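Local coordinates for putative histidinol-phosphate aminotransferase (Burkholderia pseudomallei, PDB 3P1T), which probably catalyses the pyridoxal-phosphate-dependent transfer of an amino group from L-histidinol phosphate to 2-oxoglutarate in histidine biosynthesis, at residues A[289-294]-A[299-304]; A[295-300]-A[327-332]. All coordinates share one frame; numbering follows the deposited sequence.

The two contacts meet at the end of helix 288-296 and share I299 and Q300. Contact 1 sets helix 288-296 against strand 299-303 and is buried and almost wholly apolar, with one backbone hydrogen bond at the turn. Contact 2 joins that turn and the start of the strand to helix 320-333; it is smaller and only partly buried, with a methyl contact on its inner side and a salt bridge at the surface. I299 serves both. Their centres lie about 8 Å apart, and L294 bridges them, its CD2 lying 3.8 Å from A329 CB and so carrying the apolar packing from one helix to the other.

Contact 1. Residues A[289-294]-A[299-304]; sequences RTLRFL and IQVKDA
L291 sends its two methyls to different residues of the strand. L291 CD2 lies 3.7 Å from V301 CG2, while L291 CD1 sits beside the D303 side chain, 3.9 Å from D303 OD2. That second approach is aliphatic carbon against carboxylate, the two side chains crossing at about a right angle; the strongest polar partner of D303 is G305, whose backbone N-H bonds to D303 OD1. The L291 CB bond does not itself aim at the strand. Its CG stands opposite the carbonyl carbon (chi1 -61°), and the fork beyond it brings the methyls closer. I313 of the neighbouring strand 312-316 also touches L291. One turn further on, L294 meets the strand with both side chain and backbone. L294 CD1 is 3.8 Å from V301 CG2, so this one valine methyl is shared by the two leucines, with V301 CG1 a little farther from L294 CD1. Nearer the main chain, L294 CB and I299 CB are 4.1 Å apart. L294 O accepts a hydrogen bond from I299 N at 2.8 Å, with an N-H...O angle of 158° and the donor tilted 34° from the carbonyl plane. This bond ties the first residue of the strand to the C-terminal end of the helix. V301, whose CB bond points toward the helix, also touches L326 and I315. Strand 299-303 lies between 19-20, its parallel neighbour, and 312-316, its antiparallel one. The chain reversal through residues 295-298, with leucines spaced three apart packing on alternate strand residues, is a helix-to-strand connection of an alpha/beta layer: helix 288-296 lies against the small mixed sheet, an arrangement consistent with the small domain of fold-type I pyridoxal-phosphate enzymes.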
ATOM      1  N   ARG A 289      15.756 -11.401  32.338  1.00 54.06           N
ATOM      2  CA  ARG A 289      15.215 -12.287  33.376  1.00 54.80           C
ATOM      3  C   ARG A 289      13.689 -12.117  33.528  1.00 57.55           C
ATOM      4  O   ARG A 289      12.981 -13.109  33.698  1.00 59.53           O
ATOM      5  CB  ARG A 289      15.907 -12.004  34.723  1.00 57.88           C
ATOM      6  CG  ARG A 289      15.814 -13.146  35.735  1.00 71.16           C
ATOM      7  CD  ARG A 289      16.374 -12.733  37.081  1.00 82.59           C
ATOM      8  NE  ARG A 289      15.330 -12.245  37.988  1.00 93.75           N
ATOM      9  CZ  ARG A 289      15.515 -11.320  38.927  1.00107.65           C
ATOM     10  NH1 ARG A 289      16.696 -10.726  39.062  1.00 91.90           N
ATOM     11  NH2 ARG A 289      14.508 -10.950  39.711  1.00 94.77           N
ATOM     12  N   THR A 290      13.191 -10.872  33.436  1.00 51.15           N
ATOM     13  CA  THR A 290      11.775 -10.539  33.572  1.00 49.94           C
ATOM     14  C   THR A 290      10.997 -11.043  32.365  1.00 53.65           C
ATOM     15  O   THR A 290       9.945 -11.657  32.535  1.00 53.07           O
ATOM     16  CB  THR A 290      11.618  -9.030  33.736  1.00 51.89           C
ATOM     17  OG1 THR A 290      12.483  -8.585  34.779  1.00 50.00           O
ATOM     18  CG2 THR A 290      10.181  -8.615  34.025  1.00 47.68           C
ATOM     19  N   LEU A 291      11.501 -10.762  31.147  1.00 50.87           N
ATOM     20  CA  LEU A 291      10.869 -11.160  29.884  1.00 50.38           C
ATOM     21  C   LEU A 291      10.751 -12.693  29.799  1.00 56.77           C
ATOM     22  O   LEU A 291       9.693 -13.209  29.444  1.00 56.31           O
ATOM     23  CB  LEU A 291      11.656 -10.609  28.691  1.00 49.02           C
ATOM     24  CG  LEU A 291      11.773  -9.100  28.603  1.00 53.11           C
ATOM     25  CD1 LEU A 291      12.965  -8.720  27.765  1.00 53.06           C
ATOM     26  CD2 LEU A 291      10.484  -8.457  28.062  1.00 55.15           C
ATOM     27  N   ARG A 292      11.819 -13.405  30.196  1.00 55.23           N
ATOM     28  CA  ARG A 292      11.897 -14.868  30.228  1.00 55.77           C
ATOM     29  C   ARG A 292      10.841 -15.428  31.209  1.00 61.10           C
ATOM     30  O   ARG A 292      10.130 -16.372  30.849  1.00 62.38           O
ATOM     31  CB  ARG A 292      13.323 -15.292  30.612  1.00 53.89           C
ATOM     32  CG  ARG A 292      13.581 -16.789  30.597  1.00 63.74           C
ATOM     33  CD  ARG A 292      15.062 -17.146  30.697  1.00 81.94           C
ATOM     34  NE  ARG A 292      15.730 -16.658  31.915  1.00 97.25           N
ATOM     35  CZ  ARG A 292      16.596 -15.643  31.949  1.00112.41           C
ATOM     36  NH1 ARG A 292      16.919 -14.997  30.834  1.00 99.61           N
ATOM     37  NH2 ARG A 292      17.152 -15.275  33.096  1.00 97.34           N
ATOM     38  N   PHE A 293      10.712 -14.815  32.414  1.00 56.77           N
ATOM     39  CA  PHE A 293       9.728 -15.153  33.453  1.00 57.22           C
ATOM     40  C   PHE A 293       8.285 -15.040  32.922  1.00 61.08           C
ATOM     41  O   PHE A 293       7.480 -15.950  33.115  1.00 61.22           O
ATOM     42  CB  PHE A 293       9.910 -14.219  34.666  1.00 59.31           C
ATOM     43  CG  PHE A 293       8.888 -14.367  35.774  1.00 61.26           C
ATOM     44  CD1 PHE A 293       7.715 -13.620  35.765  1.00 63.20           C
ATOM     45  CD2 PHE A 293       9.120 -15.223  36.847  1.00 64.39           C
ATOM     46  CE1 PHE A 293       6.771 -13.767  36.780  1.00 64.97           C
ATOM     47  CE2 PHE A 293       8.196 -15.331  37.889  1.00 68.14           C
ATOM     48  CZ  PHE A 293       7.019 -14.617  37.840  1.00 65.84           C
ATOM     49  N   LEU A 294       7.966 -13.906  32.296  1.00 57.56           N
ATOM     50  CA  LEU A 294       6.661 -13.622  31.724  1.00 56.97           C
ATOM     51  C   LEU A 294       6.372 -14.536  30.514  1.00 62.78           C
ATOM     52  O   LEU A 294       5.221 -14.946  30.369  1.00 63.18           O
ATOM     53  CB  LEU A 294       6.547 -12.136  31.316  1.00 55.54           C
ATOM     54  CG  LEU A 294       6.545 -11.091  32.451  1.00 59.42           C
ATOM     55  CD1 LEU A 294       6.531  -9.680  31.890  1.00 57.33           C
ATOM     56  CD2 LEU A 294       5.367 -11.288  33.418  1.00 60.11           C
ATOM     57  N   ILE A 299       2.908 -14.653  28.873  1.00 54.26           N
ATOM     58  CA  ILE A 299       2.651 -13.218  28.879  1.00 52.93           C
ATOM     59  C   ILE A 299       3.737 -12.571  28.025  1.00 55.21           C
ATOM     60  O   ILE A 299       4.927 -12.774  28.270  1.00 56.08           O
ATOM     61  CB  ILE A 299       2.561 -12.673  30.330  1.00 56.62           C
ATOM     62  CG1 ILE A 299       1.334 -13.297  31.030  1.00 57.50           C
ATOM     63  CG2 ILE A 299       2.455 -11.138  30.327  1.00 57.40           C
ATOM     64  CD1 ILE A 299       1.270 -13.128  32.467  1.00 65.93           C
ATOM     65  N   GLN A 300       3.317 -11.849  26.977  1.00 48.75           N
ATOM     66  CA  GLN A 300       4.242 -11.235  26.031  1.00 46.39           C
ATOM     67  C   GLN A 300       4.192  -9.699  26.176  1.00 49.63           C
ATOM     68  O   GLN A 300       3.170  -9.086  25.882  1.00 49.54           O
ATOM     69  CB  GLN A 300       3.885 -11.696  24.596  1.00 46.32           C
ATOM     70  CG  GLN A 300       5.019 -11.618  23.601  1.00 50.62           C
ATOM     71  N   VAL A 301       5.272  -9.088  26.685  1.00 46.32           N
ATOM     72  CA  VAL A 301       5.377  -7.622  26.806  1.00 45.59           C
ATOM     73  C   VAL A 301       6.465  -7.146  25.802  1.00 49.20           C
ATOM     74  O   VAL A 301       7.061  -7.989  25.134  1.00 50.32           O
ATOM     75  CB  VAL A 301       5.630  -7.090  28.255  1.00 49.05           C
ATOM     76  CG1 VAL A 301       4.480  -7.453  29.192  1.00 49.38           C
ATOM     77  CG2 VAL A 301       6.979  -7.530  28.818  1.00 48.64           C
ATOM     78  N   LYS A 302       6.705  -5.821  25.681  1.00 43.78           N
ATOM     79  CA  LYS A 302       7.696  -5.246  24.765  1.00 42.07           C
ATOM     80  C   LYS A 302       8.932  -4.768  25.522  1.00 47.42           C
ATOM     81  O   LYS A 302       8.805  -4.085  26.541  1.00 47.56           O
ATOM     82  CB  LYS A 302       7.065  -4.068  23.980  1.00 42.81           C
ATOM     83  CG  LYS A 302       8.017  -3.254  23.067  1.00 42.73           C
ATOM     84  CD  LYS A 302       8.514  -3.981  21.820  1.00 40.01           C
ATOM     85  CE  LYS A 302       7.478  -4.013  20.736  1.00 45.99           C
ATOM     86  NZ  LYS A 302       7.981  -4.664  19.507  1.00 62.65           N
ATOM     87  N   ASP A 303      10.131  -5.114  25.006  1.00 44.08           N
ATOM     88  CA  ASP A 303      11.416  -4.651  25.530  1.00 43.44           C
ATOM     89  C   ASP A 303      11.647  -3.246  24.965  1.00 44.98           C
ATOM     90  O   ASP A 303      11.802  -3.087  23.754  1.00 43.10           O
ATOM     91  CB  ASP A 303      12.546  -5.643  25.165  1.00 45.42           C
ATOM     92  CG  ASP A 303      13.955  -5.328  25.668  1.00 57.94           C
ATOM     93  OD1 ASP A 303      14.151  -4.246  26.281  1.00 58.53           O
ATOM     94  OD2 ASP A 303      14.860  -6.167  25.460  1.00 67.02           O
ATOM     95  N   ALA A 304      11.632  -2.221  25.835  1.00 41.69           N
ATOM     96  CA  ALA A 304      11.777  -0.825  25.417  1.00 41.34           C
ATOM     97  C   ALA A 304      13.229  -0.496  24.953  1.00 46.36           C
ATOM     98  O   ALA A 304      13.488   0.640  24.537  1.00 46.07           O
ATOM     99  CB  ALA A 304      11.354   0.105  26.545  1.00 42.35           C
TER

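Contact 2. Residues A[295-300]-A[327-332]; sequences RERGIQ and LAALAE
The chain leaving helix 288-296 turns past one side of helix 320-333, with R297 and A329 the nearest backbone pair at 7.3 Å between CA atoms. The turn is a Schellman motif: G298, at positive phi (60°), is its C-prime residue, and G298 N bonds back to R295 O. R297 and E332 carry the polar part of the contact. R297 presents its side edge, R297 NE donating to E332 OE1 at 3.1 Å and R297 NH2 to E332 OE2 at 3.0 Å, so each carboxylate oxygen accepts one N-H. OE1 lies close to the guanidinium plane, yet both oxygens are met from above the carboxylate plane, and the two flat groups are turned 60° apart. E332 reaches across as an extended chain, its CG opposite the backbone N (chi1 -173°), whereas R297 bends at its second torsion. The remaining nitrogen, R297 NH1, bonds to F293 O and has a long salt bridge to E296 OE1 at 3.8 Å; R297 also makes a cation-pi contact with F293. On the inner side I299 CD1 rests 3.5 Å from A329 CB, and R297 CD brushes the same A329 methyl at 4.2 Å. The contact therefore grades from methyl packing inside to paired charges outside: the two-pronged bridge restrains rotation of the guanidinium, the carboxylates of E296 and E332 probably offset the arginine's charge, and E332, held by two N-H groups, is probably favoured as the anion, tying the end of one helix to the flank of another.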
ATOM      1  N   ARG A 295       7.386 -14.861  29.654  1.00 59.45           N
ATOM      2  CA  ARG A 295       7.188 -15.766  28.509  1.00 59.19           C
ATOM      3  C   ARG A 295       6.855 -17.175  28.994  1.00 65.64           C
ATOM      4  O   ARG A 295       6.061 -17.864  28.348  1.00 65.97           O
ATOM      5  CB  ARG A 295       8.401 -15.817  27.569  1.00 59.42           C
ATOM      6  CG  ARG A 295       8.578 -14.576  26.682  1.00 65.40           C
ATOM      7  CD  ARG A 295       9.635 -14.779  25.605  1.00 66.12           C
ATOM      8  NE  ARG A 295      10.935 -15.164  26.160  1.00 76.75           N
ATOM      9  CZ  ARG A 295      11.937 -14.321  26.380  1.00 86.31           C
ATOM     10  NH1 ARG A 295      11.814 -13.034  26.066  1.00 65.51           N
ATOM     11  NH2 ARG A 295      13.079 -14.759  26.897  1.00 73.49           N
ATOM     12  N   GLU A 296       7.431 -17.592  30.144  1.00 63.11           N
ATOM     13  CA  GLU A 296       7.143 -18.897  30.748  1.00 64.51           C
ATOM     14  C   GLU A 296       5.679 -18.987  31.154  1.00 67.10           C
ATOM     15  O   GLU A 296       5.107 -20.077  31.152  1.00 68.22           O
ATOM     16  CB  GLU A 296       8.031 -19.152  31.975  1.00 67.61           C
ATOM     17  CG  GLU A 296       9.427 -19.670  31.677  1.00 83.28           C
ATOM     18  CD  GLU A 296      10.361 -19.708  32.876  1.00112.04           C
ATOM     19  OE1 GLU A 296       9.909 -20.071  33.991  1.00100.09           O
ATOM     20  OE2 GLU A 296      11.562 -19.404  32.686  1.00109.47           O
ATOM     21  N   ARG A 297       5.071 -17.835  31.488  1.00 60.12           N
ATOM     22  CA  ARG A 297       3.680 -17.756  31.933  1.00 58.77           C
ATOM     23  C   ARG A 297       2.769 -17.281  30.811  1.00 61.60           C
ATOM     24  O   ARG A 297       1.647 -16.845  31.073  1.00 61.77           O
ATOM     25  CB  ARG A 297       3.575 -16.829  33.144  1.00 55.08           C
ATOM     26  CG  ARG A 297       4.105 -17.498  34.381  1.00 61.35           C
ATOM     27  CD  ARG A 297       4.739 -16.529  35.351  1.00 65.79           C
ATOM     28  NE  ARG A 297       5.297 -17.237  36.502  1.00 70.92           N
ATOM     29  CZ  ARG A 297       6.490 -17.828  36.515  1.00 84.81           C
ATOM     30  NH1 ARG A 297       7.273 -17.783  35.443  1.00 72.08           N
ATOM     31  NH2 ARG A 297       6.917 -18.448  37.607  1.00 68.98           N
ATOM     32  N   GLY A 298       3.252 -17.389  29.576  1.00 57.48           N
ATOM     33  CA  GLY A 298       2.528 -17.006  28.364  1.00 56.37           C
ATOM     34  C   GLY A 298       2.104 -15.551  28.274  1.00 59.19           C
ATOM     35  O   GLY A 298       1.062 -15.240  27.681  1.00 58.90           O
ATOM     36  N   ILE A 299       2.908 -14.653  28.873  1.00 54.26           N
ATOM     37  CA  ILE A 299       2.651 -13.218  28.879  1.00 52.93           C
ATOM     38  C   ILE A 299       3.737 -12.571  28.025  1.00 55.21           C
ATOM     39  O   ILE A 299       4.927 -12.774  28.270  1.00 56.08           O
ATOM     40  CB  ILE A 299       2.561 -12.673  30.330  1.00 56.62           C
ATOM     41  CG1 ILE A 299       1.334 -13.297  31.030  1.00 57.50           C
ATOM     42  CG2 ILE A 299       2.455 -11.138  30.327  1.00 57.40           C
ATOM     43  CD1 ILE A 299       1.270 -13.128  32.467  1.00 65.93           C
ATOM     44  N   GLN A 300       3.317 -11.849  26.977  1.00 48.75           N
ATOM     45  CA  GLN A 300       4.242 -11.235  26.031  1.00 46.39           C
ATOM     46  C   GLN A 300       4.192  -9.699  26.176  1.00 49.63           C
ATOM     47  O   GLN A 300       3.170  -9.086  25.882  1.00 49.54           O
ATOM     48  CB  GLN A 300       3.885 -11.696  24.596  1.00 46.32           C
ATOM     49  CG  GLN A 300       5.019 -11.618  23.601  1.00 50.62           C
ATOM     50  N   LEU A 327      -0.929  -8.729  35.919  1.00 49.23           N
ATOM     51  CA  LEU A 327      -0.776  -8.284  37.305  1.00 49.52           C
ATOM     52  C   LEU A 327      -0.473  -9.470  38.241  1.00 55.20           C
ATOM     53  O   LEU A 327       0.371  -9.322  39.129  1.00 56.59           O
ATOM     54  CB  LEU A 327      -2.021  -7.515  37.786  1.00 49.17           C
ATOM     55  CG  LEU A 327      -2.262  -6.131  37.137  1.00 51.29           C
ATOM     56  CD1 LEU A 327      -3.590  -5.572  37.547  1.00 50.88           C
ATOM     57  CD2 LEU A 327      -1.159  -5.131  37.464  1.00 51.94           C
ATOM     58  N   ALA A 328      -1.092 -10.645  38.004  1.00 50.72           N
ATOM     59  CA  ALA A 328      -0.870 -11.835  38.840  1.00 51.17           C
ATOM     60  C   ALA A 328       0.562 -12.355  38.674  1.00 55.97           C
ATOM     61  O   ALA A 328       1.197 -12.708  39.666  1.00 57.18           O
ATOM     62  CB  ALA A 328      -1.872 -12.923  38.503  1.00 51.83           C
ATOM     63  N   ALA A 329       1.088 -12.330  37.440  1.00 52.21           N
ATOM     64  CA  ALA A 329       2.457 -12.755  37.131  1.00 52.24           C
ATOM     65  C   ALA A 329       3.494 -11.815  37.739  1.00 56.28           C
ATOM     66  O   ALA A 329       4.445 -12.309  38.332  1.00 58.15           O
ATOM     67  CB  ALA A 329       2.663 -12.832  35.629  1.00 51.60           C
ATOM     68  N   LEU A 330       3.318 -10.479  37.616  1.00 51.11           N
ATOM     69  CA  LEU A 330       4.280  -9.524  38.175  1.00 50.42           C
ATOM     70  C   LEU A 330       4.088  -9.405  39.703  1.00 56.66           C
ATOM     71  O   LEU A 330       5.023  -8.979  40.390  1.00 57.10           O
ATOM     72  CB  LEU A 330       4.225  -8.147  37.488  1.00 48.77           C
ATOM     73  CG  LEU A 330       4.769  -8.105  36.044  1.00 51.90           C
ATOM     74  CD1 LEU A 330       4.532  -6.760  35.408  1.00 51.42           C
ATOM     75  CD2 LEU A 330       6.242  -8.424  35.987  1.00 54.33           C
ATOM     76  N   ALA A 331       2.927  -9.828  40.248  1.00 54.59           N
ATOM     77  CA  ALA A 331       2.779  -9.883  41.707  1.00 56.53           C
ATOM     78  C   ALA A 331       3.683 -10.996  42.234  1.00 62.95           C
ATOM     79  O   ALA A 331       4.428 -10.785  43.196  1.00 65.40           O
ATOM     80  CB  ALA A 331       1.330 -10.106  42.112  1.00 57.79           C
ATOM     81  N   GLU A 332       3.690 -12.149  41.519  1.00 57.99           N
ATOM     82  CA  GLU A 332       4.516 -13.322  41.807  1.00 58.86           C
ATOM     83  C   GLU A 332       6.012 -12.976  41.664  1.00 63.72           C
ATOM     84  O   GLU A 332       6.804 -13.361  42.526  1.00 66.13           O
ATOM     85  CB  GLU A 332       4.132 -14.484  40.869  1.00 59.85           C
ATOM     86  CG  GLU A 332       4.808 -15.812  41.180  1.00 67.16           C
ATOM     87  CD  GLU A 332       4.714 -16.896  40.119  1.00 83.04           C
ATOM     88  OE1 GLU A 332       3.825 -16.824  39.236  1.00 70.26           O
ATOM     89  OE2 GLU A 332       5.541 -17.833  40.181  1.00 75.20           O
TER